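Local coordinates for cytochrome c (Hydrogenophilus thermoluteolus, PDB 2D0S), which probably carries electrons between redox partners by means of the iron of a covalently attached heme c, at residues L4-K8 / G9-C13; C13-I16 / D17-L20; E34-V37 / P38-V41; E69-V72 / R73-L76. All blocks are in the same frame, centred on the assembly; numbering follows the deposited sequence.

Interaction 1: residues L4-K8 / G9-C13. With HEC (heme c), chain B.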
loop_
_atom_site.group_PDB
_atom_site.type_symbol
_atom_site.label_atom_id
_atom_site.label_comp_id
_atom_site.label_asym_id
_atom_site.label_seq_id
_atom_site.Cartn_x
_atom_site.Cartn_y
_atom_site.Cartn_z
ATOM N N LEU A 4 -7.353 5.204 -8.450
ATOM C CA LEU A 4 -6.132 5.914 -8.141
ATOM C C LEU A 4 -4.942 4.926 -7.898
ATOM O O LEU A 4 -3.824 5.133 -8.393
ATOM C CB LEU A 4 -6.350 6.783 -6.912
ATOM C CG LEU A 4 -5.657 8.134 -6.708
ATOM C CD1 LEU A 4 -5.242 8.303 -5.259
ATOM C CD2 LEU A 4 -4.524 8.467 -7.615
ATOM N N ALA A 5 -5.206 3.865 -7.157
ATOM C CA ALA A 5 -4.192 2.882 -6.852
ATOM C C ALA A 5 -3.641 2.334 -8.142
ATOM O O ALA A 5 -2.403 2.232 -8.338
ATOM C CB ALA A 5 -4.789 1.737 -5.996
ATOM N N LYS A 6 -4.554 2.000 -9.037
ATOM C CA LYS A 6 -4.193 1.486 -10.344
ATOM C C LYS A 6 -3.474 2.544 -11.231
ATOM O O LYS A 6 -2.479 2.254 -11.844
ATOM C CB LYS A 6 -5.447 0.841 -11.015
ATOM C CG LYS A 6 -5.406 0.738 -12.483
ATOM C CD LYS A 6 -4.743 -0.538 -12.912
ATOM C CE LYS A 6 -4.766 -0.691 -14.436
ATOM N NZ LYS A 6 -4.103 -1.971 -14.852
ATOM N N ALA A 7 -3.924 3.781 -11.206
ATOM C CA ALA A 7 -3.240 4.840 -11.962
ATOM C C ALA A 7 -1.839 5.049 -11.451
ATOM O O ALA A 7 -1.003 5.509 -12.179
ATOM C CB ALA A 7 -4.028 6.189 -11.894
ATOM N N LYS A 8 -1.585 4.764 -10.167
ATOM C CA LYS A 8 -0.233 4.983 -9.640
ATOM C C LYS A 8 0.687 3.773 -9.669
ATOM O O LYS A 8 1.747 3.792 -9.045
ATOM C CB LYS A 8 -0.231 5.667 -8.276
ATOM C CG LYS A 8 -0.947 6.994 -8.236
ATOM C CD LYS A 8 -0.360 7.928 -9.205
ATOM C CE LYS A 8 -1.217 9.163 -9.392
ATOM N NZ LYS A 8 -0.346 10.228 -9.996
ATOM N N GLY A 9 0.281 2.759 -10.436
ATOM C CA GLY A 9 1.095 1.550 -10.618
ATOM C C GLY A 9 1.097 0.476 -9.531
ATOM O O GLY A 9 1.806 -0.532 -9.641
ATOM N N CYS A 10 0.335 0.755 -8.473
ATOM C CA CYS A 10 0.249 -0.114 -7.349
ATOM C C CYS A 10 -0.156 -1.508 -7.624
ATOM O O CYS A 10 0.306 -2.432 -6.924
ATOM C CB CYS A 10 -0.723 0.464 -6.327
ATOM S SG CYS A 10 -0.353 2.140 -5.820
ATOM N N MET A 11 -1.060 -1.690 -8.602
ATOM C CA MET A 11 -1.708 -3.003 -8.799
ATOM C C MET A 11 -0.924 -3.891 -9.667
ATOM O O MET A 11 -1.373 -5.000 -9.962
ATOM C CB MET A 11 -3.097 -2.906 -9.388
ATOM C CG MET A 11 -3.817 -1.654 -9.054
ATOM S SD MET A 11 -4.534 -1.708 -7.468
ATOM C CE MET A 11 -5.845 -2.934 -7.682
ATOM N N ALA A 12 0.315 -3.475 -9.944
ATOM C CA ALA A 12 1.227 -4.355 -10.629
ATOM C C ALA A 12 1.667 -5.349 -9.592
ATOM O O ALA A 12 1.947 -6.482 -9.920
ATOM C CB ALA A 12 2.441 -3.588 -11.182
ATOM N N CYS A 13 1.878 -4.857 -8.356
ATOM C CA CYS A 13 2.496 -5.688 -7.316
ATOM C C CYS A 13 1.536 -6.146 -6.219
ATOM O O CYS A 13 1.942 -6.859 -5.332
ATOM C CB CYS A 13 3.603 -4.876 -6.686
ATOM S SG CYS A 13 5.157 -4.547 -7.574
HETATM FE FE HEC B . 3.508 -1.919 -2.010
HETATM C CHA HEC B . 4.147 -3.415 1.015
HETATM C CHB HEC B . 0.969 -0.137 -0.678
HETATM C CHC HEC B . 3.344 -0.106 -4.902
HETATM C CHD HEC B . 5.702 -4.135 -3.532
HETATM N NA HEC B . 2.709 -1.808 -0.233
HETATM C C1A HEC B . 3.107 -2.514 0.918
HETATM C C2A HEC B . 2.257 -2.118 2.017
HETATM C C3A HEC B . 1.341 -1.242 1.551
HETATM C C4A HEC B . 1.625 -1.014 0.134
HETATM C CMA HEC B . 0.217 -0.531 2.369
HETATM C CAA HEC B . 2.361 -2.685 3.465
HETATM C CBA HEC B . 3.451 -1.884 4.177
HETATM C CGA HEC B . 3.869 -2.531 5.469
HETATM O O1A HEC B . 3.139 -3.402 5.990
HETATM O O2A HEC B . 4.925 -2.136 5.994
HETATM N NB HEC B . 2.398 -0.398 -2.676
HETATM C C1B HEC B . 1.397 0.215 -1.950
HETATM C C2B HEC B . 0.928 1.347 -2.704
HETATM C C3B HEC B . 1.564 1.347 -3.890
HETATM C C4B HEC B . 2.535 0.272 -3.860
HETATM C CMB HEC B . -0.253 2.224 -2.241
HETATM C CAB HEC B . 1.353 2.294 -5.120
HETATM C CBB HEC B . 1.514 3.783 -4.731
HETATM N NC HEC B . 4.334 -2.107 -3.832
HETATM C C1C HEC B . 4.122 -1.242 -4.913
HETATM C C2C HEC B . 4.803 -1.763 -6.075
HETATM C C3C HEC B . 5.618 -2.770 -5.633
HETATM C C4C HEC B . 5.222 -3.068 -4.269
HETATM C CMC HEC B . 4.967 -0.914 -7.354
HETATM C CAC HEC B . 6.581 -3.742 -6.419
HETATM C CBC HEC B . 7.348 -3.187 -7.625
HETATM N ND HEC B . 4.798 -3.542 -1.338
HETATM C C1D HEC B . 5.638 -4.267 -2.164
HETATM C C2D HEC B . 6.343 -5.245 -1.370
HETATM C C3D HEC B . 5.825 -5.036 0.032
HETATM C C4D HEC B . 4.865 -3.963 -0.044
HETATM C CMD HEC B . 7.390 -6.251 -1.876
HETATM C CAD HEC B . 6.270 -5.731 1.310
HETATM C CBD HEC B . 7.300 -4.826 1.958
HETATM C CGD HEC B . 7.738 -5.496 3.249
HETATM O O1D HEC B . 7.851 -6.743 3.226
HETATM O O2D HEC B . 7.967 -4.785 4.288
HETATM O O HOH W 1 -1.325 -0.285 -11.381
#
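Where helix 2-7 stops, the chain turns back on itself through two nested backbone bonds, C10 N to A5 O (3.1 Å) and G9 N to K6 O (3.1 Å). The second donor stands above the carbonyl plane of K6, 63° out of it, and K6 O also accepts a hydrogen bond from a water, which itself accepts one from M11 N. Over this turn lies M11. Its CG presses on K6 CA at 3.4 Å and touches K6 CB, the two side chains crossing at about a right angle, while the sulfur SD reaches past them to A5 CB at 3.8 Å. Bends at chi2 (-81°) and chi3 (-69°) fold the chain back along the helix end. This is a Schellman motif with G9, at positive phi, as the C-prime residue, a worked example of a helix termination that delivers a heme attachment sequence. C10 and C13 are the two cysteines of the CXXCH signature of c-type cytochromes, bonded covalently through C10 SG to CAB (1.9 Å) and C13 SG to CAC (2.0 Å) of the heme. With an alanine in place of M11, A5 CB would probably lose its sulfur contact and a gap would open over K6. Beyond the turn, I71 of helix 65-75 packs on A5, and Y25 of helix 25-31 covers parts of both C10 and M11.

Interaction 2: residues C13-I16 / D17-L20; sequences CHAI and DKKL. With HEC (heme c), chain B.
L20 folds its side chain over the backbone of C13 and H14: CB rests on C13 O at 3.4 Å, CD1 lies 3.9 Å from H14 N, and CG comes within 4.2 Å of A15 CB. The first torsion, with CG set beside the backbone N (chi1 -57°), lays the branch back across the incoming chain. A15 CB also meets K18 O at 3.6 Å, and a water sits inside the turn, accepting from A15 N and donating to K18 O. The two arms run nearly antiparallel, 171° apart, yet no direct hydrogen bond joins them. This reversal follows directly on the CXXCH signature of a class I cytochrome c, in which the histidine is an axial ligand: H14 NE2 binds the heme iron at 2.0 Å, and M57 SD supplies another bond to the metal. The ring of H14 has the heme CHA at its edge, in its plane, and its rotation is fixed by a hydrogen bond from ND1 to P23 O, which would be expected to make the imidazole a stronger donor to iron. At the bend, D17 OD1 touches I16 CG2 at 3.6 Å, while the far end of I16 leads away to meet W74 of helix 65-75.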
loop_
_atom_site.group_PDB
_atom_site.type_symbol
_atom_site.label_atom_id
_atom_site.label_comp_id
_atom_site.label_asym_id
_atom_site.label_seq_id
_atom_site.Cartn_x
_atom_site.Cartn_y
_atom_site.Cartn_z
ATOM N N CYS A 13 1.878 -4.857 -8.356
ATOM C CA CYS A 13 2.496 -5.688 -7.316
ATOM C C CYS A 13 1.536 -6.146 -6.219
ATOM O O CYS A 13 1.942 -6.859 -5.332
ATOM C CB CYS A 13 3.603 -4.876 -6.686
ATOM S SG CYS A 13 5.157 -4.547 -7.574
ATOM N N HIS A 14 0.311 -5.613 -6.218
ATOM C CA HIS A 14 -0.649 -5.842 -5.148
ATOM C C HIS A 14 -2.001 -6.089 -5.804
ATOM O O HIS A 14 -2.382 -5.362 -6.719
ATOM C CB HIS A 14 -0.830 -4.587 -4.236
ATOM C CG HIS A 14 0.362 -4.233 -3.408
ATOM N ND1 HIS A 14 0.654 -4.868 -2.217
ATOM C CD2 HIS A 14 1.240 -3.202 -3.507
ATOM C CE1 HIS A 14 1.708 -4.296 -1.658
ATOM N NE2 HIS A 14 2.104 -3.296 -2.433
ATOM N N ALA A 15 -2.786 -6.976 -5.219
ATOM C CA ALA A 15 -4.165 -7.157 -5.607
ATOM C C ALA A 15 -5.027 -7.103 -4.364
ATOM O O ALA A 15 -4.546 -7.273 -3.266
ATOM C CB ALA A 15 -4.349 -8.522 -6.334
ATOM N N ILE A 16 -6.316 -6.905 -4.551
ATOM C CA ILE A 16 -7.259 -6.867 -3.439
ATOM C C ILE A 16 -7.253 -8.193 -2.645
ATOM O O ILE A 16 -7.089 -8.181 -1.434
ATOM C CB ILE A 16 -8.671 -6.442 -3.919
ATOM C CG1 ILE A 16 -8.603 -5.023 -4.518
ATOM C CG2 ILE A 16 -9.726 -6.524 -2.772
ATOM C CD1 ILE A 16 -9.936 -4.442 -4.835
ATOM N N ASP A 17 -7.564 -9.283 -3.333
ATOM C CA ASP A 17 -7.734 -10.600 -2.723
ATOM C C ASP A 17 -6.694 -11.727 -2.873
ATOM O O ASP A 17 -6.902 -12.817 -2.373
ATOM C CB ASP A 17 -9.094 -11.053 -3.302
ATOM C CG ASP A 17 -9.441 -10.336 -4.657
ATOM O OD1 ASP A 17 -10.451 -9.547 -4.670
ATOM O OD2 ASP A 17 -8.650 -10.473 -5.670
ATOM N N LYS A 18 -5.556 -11.434 -3.504
ATOM C CA LYS A 18 -4.501 -12.452 -3.631
ATOM C C LYS A 18 -3.121 -11.825 -3.594
ATOM O O LYS A 18 -2.979 -10.592 -3.733
ATOM C CB LYS A 18 -4.628 -13.380 -4.833
ATOM C CG LYS A 18 -5.001 -12.700 -6.092
ATOM C CD LYS A 18 -6.202 -13.402 -6.726
ATOM C CE LYS A 18 -5.759 -14.646 -7.471
ATOM N NZ LYS A 18 -4.489 -14.385 -8.256
ATOM N N LYS A 19 -2.113 -12.660 -3.299
ATOM C CA LYS A 19 -0.738 -12.178 -3.228
ATOM C C LYS A 19 -0.000 -12.256 -4.565
ATOM O O LYS A 19 -0.208 -13.144 -5.354
ATOM C CB LYS A 19 0.076 -12.820 -2.078
ATOM C CG LYS A 19 -0.247 -14.246 -1.826
ATOM C CD LYS A 19 1.018 -15.150 -1.774
ATOM C CE LYS A 19 0.689 -16.567 -2.347
ATOM N NZ LYS A 19 1.400 -17.688 -1.651
ATOM N N LEU A 20 0.818 -11.251 -4.794
ATOM C CA LEU A 20 1.533 -11.052 -5.998
ATOM C C LEU A 20 2.912 -10.852 -5.414
ATOM O O LEU A 20 3.226 -11.453 -4.403
ATOM C CB LEU A 20 1.060 -9.828 -6.769
ATOM C CG LEU A 20 -0.440 -9.759 -7.179
ATOM C CD1 LEU A 20 -0.593 -8.792 -8.304
ATOM C CD2 LEU A 20 -1.031 -11.124 -7.614
HETATM FE FE HEC B . 3.508 -1.919 -2.010
HETATM C CHA HEC B . 4.147 -3.415 1.015
HETATM C CHB HEC B . 0.969 -0.137 -0.678
HETATM C CHC HEC B . 3.344 -0.106 -4.902
HETATM C CHD HEC B . 5.702 -4.135 -3.532
HETATM N NA HEC B . 2.709 -1.808 -0.233
HETATM C C1A HEC B . 3.107 -2.514 0.918
HETATM C C2A HEC B . 2.257 -2.118 2.017
HETATM C C3A HEC B . 1.341 -1.242 1.551
HETATM C C4A HEC B . 1.625 -1.014 0.134
HETATM C CMA HEC B . 0.217 -0.531 2.369
HETATM C CAA HEC B . 2.361 -2.685 3.465
HETATM C CBA HEC B . 3.451 -1.884 4.177
HETATM C CGA HEC B . 3.869 -2.531 5.469
HETATM O O1A HEC B . 3.139 -3.402 5.990
HETATM O O2A HEC B . 4.925 -2.136 5.994
HETATM N NB HEC B . 2.398 -0.398 -2.676
HETATM C C1B HEC B . 1.397 0.215 -1.950
HETATM C C2B HEC B . 0.928 1.347 -2.704
HETATM C C3B HEC B . 1.564 1.347 -3.890
HETATM C C4B HEC B . 2.535 0.272 -3.860
HETATM C CMB HEC B . -0.253 2.224 -2.241
HETATM C CAB HEC B . 1.353 2.294 -5.120
HETATM C CBB HEC B . 1.514 3.783 -4.731
HETATM N NC HEC B . 4.334 -2.107 -3.832
HETATM C C1C HEC B . 4.122 -1.242 -4.913
HETATM C C2C HEC B . 4.803 -1.763 -6.075
HETATM C C3C HEC B . 5.618 -2.770 -5.633
HETATM C C4C HEC B . 5.222 -3.068 -4.269
HETATM C CMC HEC B . 4.967 -0.914 -7.354
HETATM C CAC HEC B . 6.581 -3.742 -6.419
HETATM C CBC HEC B . 7.348 -3.187 -7.625
HETATM N ND HEC B . 4.798 -3.542 -1.338
HETATM C C1D HEC B . 5.638 -4.267 -2.164
HETATM C C2D HEC B . 6.343 -5.245 -1.370
HETATM C C3D HEC B . 5.825 -5.036 0.032
HETATM C C4D HEC B . 4.865 -3.963 -0.044
HETATM C CMD HEC B . 7.390 -6.251 -1.876
HETATM C CAD HEC B . 6.270 -5.731 1.310
HETATM C CBD HEC B . 7.300 -4.826 1.958
HETATM C CGD HEC B . 7.738 -5.496 3.249
HETATM O O1D HEC B . 7.851 -6.743 3.226
HETATM O O2D HEC B . 7.967 -4.785 4.288
HETATM O O HOH W 2 -1.090 -8.913 -3.623
#

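Interaction 3: residues E34-V37 / P38-V41; sequences EADV and PKLV
D36 and V37 open the first turn of helix 37-46, a helix start that follows a 3-10 turn and has a proline, P38, in its first turn, where the lack of an N-H costs no helical hydrogen bond. Two backbone bonds close it, L40 N to D36 O (3.2 Å) and V41 N to V37 O (3.0 Å), both nearly straight. The tight part is the inner flank. V37 CG1 meets V41 CG2 one turn on, and both valines pack on E69 of helix 65-75. L40 folds its CG over D36 O at 3.5 Å while its methyl end turns to V72, L76, Y32 and the heme. At the exposed proline the peptide link itself brings P38 CD within 3.5 Å of V37 CB. The outer flank is much looser. There D36 and K39 run side by side, pointing the same way, K39 on the exposed side, and a water makes only weak bonds to A35 O and K39 N. Although D36 holds the N-cap position, its carboxylate makes no capping bond; OD1 instead accepts from T33 N, which holds that end of the group. The other oxygen, D36 OD2, touches K39 CE at 3.6 Å but stays 4.7 Å from K39 NZ, so the opposite charges are neighbours without a salt bridge.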
loop_
_atom_site.group_PDB
_atom_site.type_symbol
_atom_site.label_atom_id
_atom_site.label_comp_id
_atom_site.label_asym_id
_atom_site.label_seq_id
_atom_site.Cartn_x
_atom_site.Cartn_y
_atom_site.Cartn_z
ATOM N N GLU A 34 -6.930 2.308 10.920
ATOM C CA GLU A 34 -6.764 3.723 10.567
ATOM C C GLU A 34 -5.738 4.416 11.497
ATOM O O GLU A 34 -5.251 5.493 11.192
ATOM C CB GLU A 34 -8.088 4.463 10.600
ATOM C CG GLU A 34 -8.823 4.348 11.945
ATOM C CD GLU A 34 -9.823 3.139 12.017
ATOM O OE1 GLU A 34 -9.726 2.193 11.201
ATOM O OE2 GLU A 34 -10.698 3.159 12.905
ATOM N N ALA A 35 -5.394 3.767 12.601
ATOM C CA ALA A 35 -4.442 4.348 13.537
ATOM C C ALA A 35 -3.117 4.439 12.875
ATOM O O ALA A 35 -2.278 5.241 13.295
ATOM C CB ALA A 35 -4.334 3.537 14.805
ATOM N N ASP A 36 -2.885 3.486 11.929
ATOM C CA ASP A 36 -1.559 3.342 11.296
ATOM C C ASP A 36 -1.314 4.090 9.994
ATOM O O ASP A 36 -0.357 3.819 9.318
ATOM C CB ASP A 36 -1.324 1.835 11.057
ATOM C CG ASP A 36 -1.339 1.036 12.335
ATOM O OD1 ASP A 36 -2.194 0.132 12.452
ATOM O OD2 ASP A 36 -0.483 1.312 13.216
ATOM N N VAL A 37 -2.246 4.938 9.594
ATOM C CA VAL A 37 -2.136 5.600 8.298
ATOM C C VAL A 37 -0.814 6.340 8.100
ATOM O O VAL A 37 -0.216 6.230 7.029
ATOM C CB VAL A 37 -3.325 6.543 8.004
ATOM C CG1 VAL A 37 -2.994 7.503 6.774
ATOM C CG2 VAL A 37 -4.591 5.729 7.718
ATOM N N PRO A 38 -0.375 7.155 9.104
ATOM C CA PRO A 38 0.865 7.958 8.858
ATOM C C PRO A 38 2.035 7.077 8.589
ATOM O O PRO A 38 2.901 7.443 7.794
ATOM C CB PRO A 38 1.098 8.707 10.202
ATOM C CG PRO A 38 -0.261 8.727 10.891
ATOM C CD PRO A 38 -1.008 7.471 10.410
ATOM N N LYS A 39 2.114 5.955 9.326
ATOM C CA LYS A 39 3.220 4.956 9.205
ATOM C C LYS A 39 3.259 4.286 7.824
ATOM O O LYS A 39 4.306 4.221 7.175
ATOM C CB LYS A 39 3.067 3.884 10.315
ATOM C CG LYS A 39 3.987 2.687 10.193
ATOM C CD LYS A 39 3.232 1.340 10.478
ATOM C CE LYS A 39 2.901 1.137 11.967
ATOM N NZ LYS A 39 4.162 1.003 12.770
ATOM N N LEU A 40 2.095 3.879 7.338
ATOM C CA LEU A 40 2.011 3.233 6.027
ATOM C C LEU A 40 2.370 4.174 4.893
ATOM O O LEU A 40 2.975 3.756 3.895
ATOM C CB LEU A 40 0.600 2.642 5.800
ATOM C CG LEU A 40 0.301 1.529 6.764
ATOM C CD1 LEU A 40 -1.138 1.052 6.607
ATOM C CD2 LEU A 40 1.261 0.414 6.496
ATOM N N VAL A 41 1.883 5.409 4.984
ATOM C CA VAL A 41 2.190 6.405 4.010
ATOM C C VAL A 41 3.708 6.609 3.860
ATOM O O VAL A 41 4.198 6.675 2.744
ATOM C CB VAL A 41 1.469 7.775 4.338
ATOM C CG1 VAL A 41 2.077 8.940 3.499
ATOM C CG2 VAL A 41 -0.034 7.654 4.076
HETATM O O HOH W 3 1.055 5.472 12.418
#

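Interaction 4: residues E69-V72 / R73-L76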
loop_
_atom_site.group_PDB
_atom_site.type_symbol
_atom_site.label_atom_id
_atom_site.label_comp_id
_atom_site.label_asym_id
_atom_site.label_seq_id
_atom_site.Cartn_x
_atom_site.Cartn_y
_atom_site.Cartn_z
ATOM N N GLU A 69 -1.834 8.869 0.610
ATOM C CA GLU A 69 -2.714 8.746 1.785
ATOM C C GLU A 69 -4.151 8.339 1.411
ATOM O O GLU A 69 -4.742 7.498 2.050
ATOM C CB GLU A 69 -2.717 10.031 2.593
ATOM C CG GLU A 69 -3.536 9.965 3.880
ATOM C CD GLU A 69 -3.706 11.334 4.506
ATOM O OE1 GLU A 69 -4.630 11.516 5.294
ATOM O OE2 GLU A 69 -2.964 12.237 4.131
ATOM N N LYS A 70 -4.693 8.946 0.373
ATOM C CA LYS A 70 -5.944 8.490 -0.226
ATOM C C LYS A 70 -5.966 6.950 -0.497
ATOM O O LYS A 70 -6.941 6.274 -0.186
ATOM C CB LYS A 70 -6.168 9.258 -1.533
ATOM C CG LYS A 70 -7.598 9.483 -1.929
ATOM C CD LYS A 70 -7.727 10.840 -2.761
ATOM C CE LYS A 70 -9.136 11.035 -3.375
ATOM N NZ LYS A 70 -9.946 9.739 -3.520
ATOM N N ILE A 71 -4.927 6.416 -1.137
ATOM C CA ILE A 71 -4.940 4.998 -1.503
ATOM C C ILE A 71 -4.900 4.192 -0.206
ATOM O O ILE A 71 -5.733 3.318 0.020
ATOM C CB ILE A 71 -3.774 4.630 -2.414
ATOM C CG1 ILE A 71 -3.894 5.366 -3.780
ATOM C CG2 ILE A 71 -3.673 3.040 -2.578
ATOM C CD1 ILE A 71 -2.491 5.447 -4.594
ATOM N N VAL A 72 -4.069 4.634 0.727
ATOM C CA VAL A 72 -3.898 3.907 1.953
ATOM C C VAL A 72 -5.176 3.860 2.804
ATOM O O VAL A 72 -5.571 2.790 3.302
ATOM C CB VAL A 72 -2.688 4.394 2.759
ATOM C CG1 VAL A 72 -2.797 3.924 4.194
ATOM C CG2 VAL A 72 -1.335 3.862 2.109
ATOM N N ARG A 73 -5.897 4.970 2.889
ATOM C CA ARG A 73 -7.139 4.947 3.679
ATOM C C ARG A 73 -8.163 4.035 3.025
ATOM O O ARG A 73 -8.920 3.363 3.705
ATOM C CB ARG A 73 -7.684 6.361 3.917
ATOM C CG ARG A 73 -6.798 7.188 4.810
ATOM C CD ARG A 73 -7.463 8.568 5.228
ATOM N NE ARG A 73 -6.540 9.383 6.020
ATOM C CZ ARG A 73 -6.387 9.276 7.343
ATOM N NH1 ARG A 73 -7.140 8.443 8.023
ATOM N NH2 ARG A 73 -5.517 10.049 7.993
ATOM N N TRP A 74 -8.133 3.952 1.695
ATOM C CA TRP A 74 -9.033 3.063 0.982
ATOM C C TRP A 74 -8.668 1.567 1.205
ATOM O O TRP A 74 -9.525 0.769 1.521
ATOM C CB TRP A 74 -9.080 3.412 -0.508
ATOM C CG TRP A 74 -9.675 2.337 -1.321
ATOM C CD1 TRP A 74 -10.986 1.971 -1.359
ATOM C CD2 TRP A 74 -8.963 1.365 -2.120
ATOM N NE1 TRP A 74 -11.150 0.887 -2.183
ATOM C CE2 TRP A 74 -9.917 0.490 -2.654
ATOM C CE3 TRP A 74 -7.614 1.156 -2.415
ATOM C CZ2 TRP A 74 -9.567 -0.588 -3.443
ATOM C CZ3 TRP A 74 -7.267 0.126 -3.205
ATOM C CH2 TRP A 74 -8.237 -0.733 -3.749
ATOM N N VAL A 75 -7.399 1.202 0.998
ATOM C CA VAL A 75 -6.914 -0.131 1.355
ATOM C C VAL A 75 -7.467 -0.588 2.702
ATOM O O VAL A 75 -7.925 -1.742 2.850
ATOM C CB VAL A 75 -5.384 -0.181 1.386
ATOM C CG1 VAL A 75 -4.880 -1.485 2.079
ATOM C CG2 VAL A 75 -4.847 -0.106 -0.030
ATOM N N LEU A 76 -7.483 0.305 3.688
ATOM C CA LEU A 76 -7.807 -0.139 5.037
ATOM C C LEU A 76 -9.295 -0.438 5.246
ATOM O O LEU A 76 -9.684 -1.031 6.258
ATOM C CB LEU A 76 -7.303 0.828 6.097
ATOM C CG LEU A 76 -5.815 1.050 6.290
ATOM C CD1 LEU A 76 -5.605 2.165 7.291
ATOM C CD2 LEU A 76 -5.067 -0.199 6.708
#
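At the edge of the R73 guanidinium, and only 2° out of its plane, sits E69 OE1, while the indole of W74 has I71 O near its plane at the edge, 3.8 Å from CE3. One carboxylate oxygen thus takes two N-H groups in a side-on salt bridge: R73 NE at 3.0 Å, on the anti lone pair of OE1, and R73 NH2 at 3.2 Å, from the same anti side but well out of the carboxylate plane. The two planes are turned 59° apart. E69 carries CG opposite its backbone N (chi1 -176°) and stays extended beyond it, running alongside the straight chain of R73. The pair is an i to i+4 salt bridge on an alpha-helix, spanning the turn that R73 N to E69 O (2.9 Å) also closes. A glutamine at E69 would probably weaken this grip, leaving the arginine charge without its mate and its end freer to turn. On another flank, I71 CG2 meets V75 CG2 at 4.2 Å and W74 CE3 at 4.4 Å. Helix 65-75 packs against three others: L4 and A5 of helix 2-7 pack on I71, which also touches the heme, V37 of helix 37-46 covers E69, R73 and L76, and V75 turns to Y25 and V28 of helix 25-31.

In the fold
Along the chain the four contacts come in numerical order, all within one cytochrome c fold built of helices without strands. Interactions 1 and 2 share C13, their centres about 11 Å apart, and carry the heme attachment on from the end of helix 2-7. Interaction 3 starts helix 37-46 on the other side of the chain's centre, about 19 Å from interaction 1 between centres. Interaction 4, on helix 65-75, touches all three: L4 CD1 meets I71 CG1 at 3.6 Å, I16 reaches W74, and V41 CG2 lies 3.7 Å from E69 CA. The C-terminal helix therefore joins the heme-bearing segment to helix 37-46, so that all four contribute residues to the surroundings of one heme.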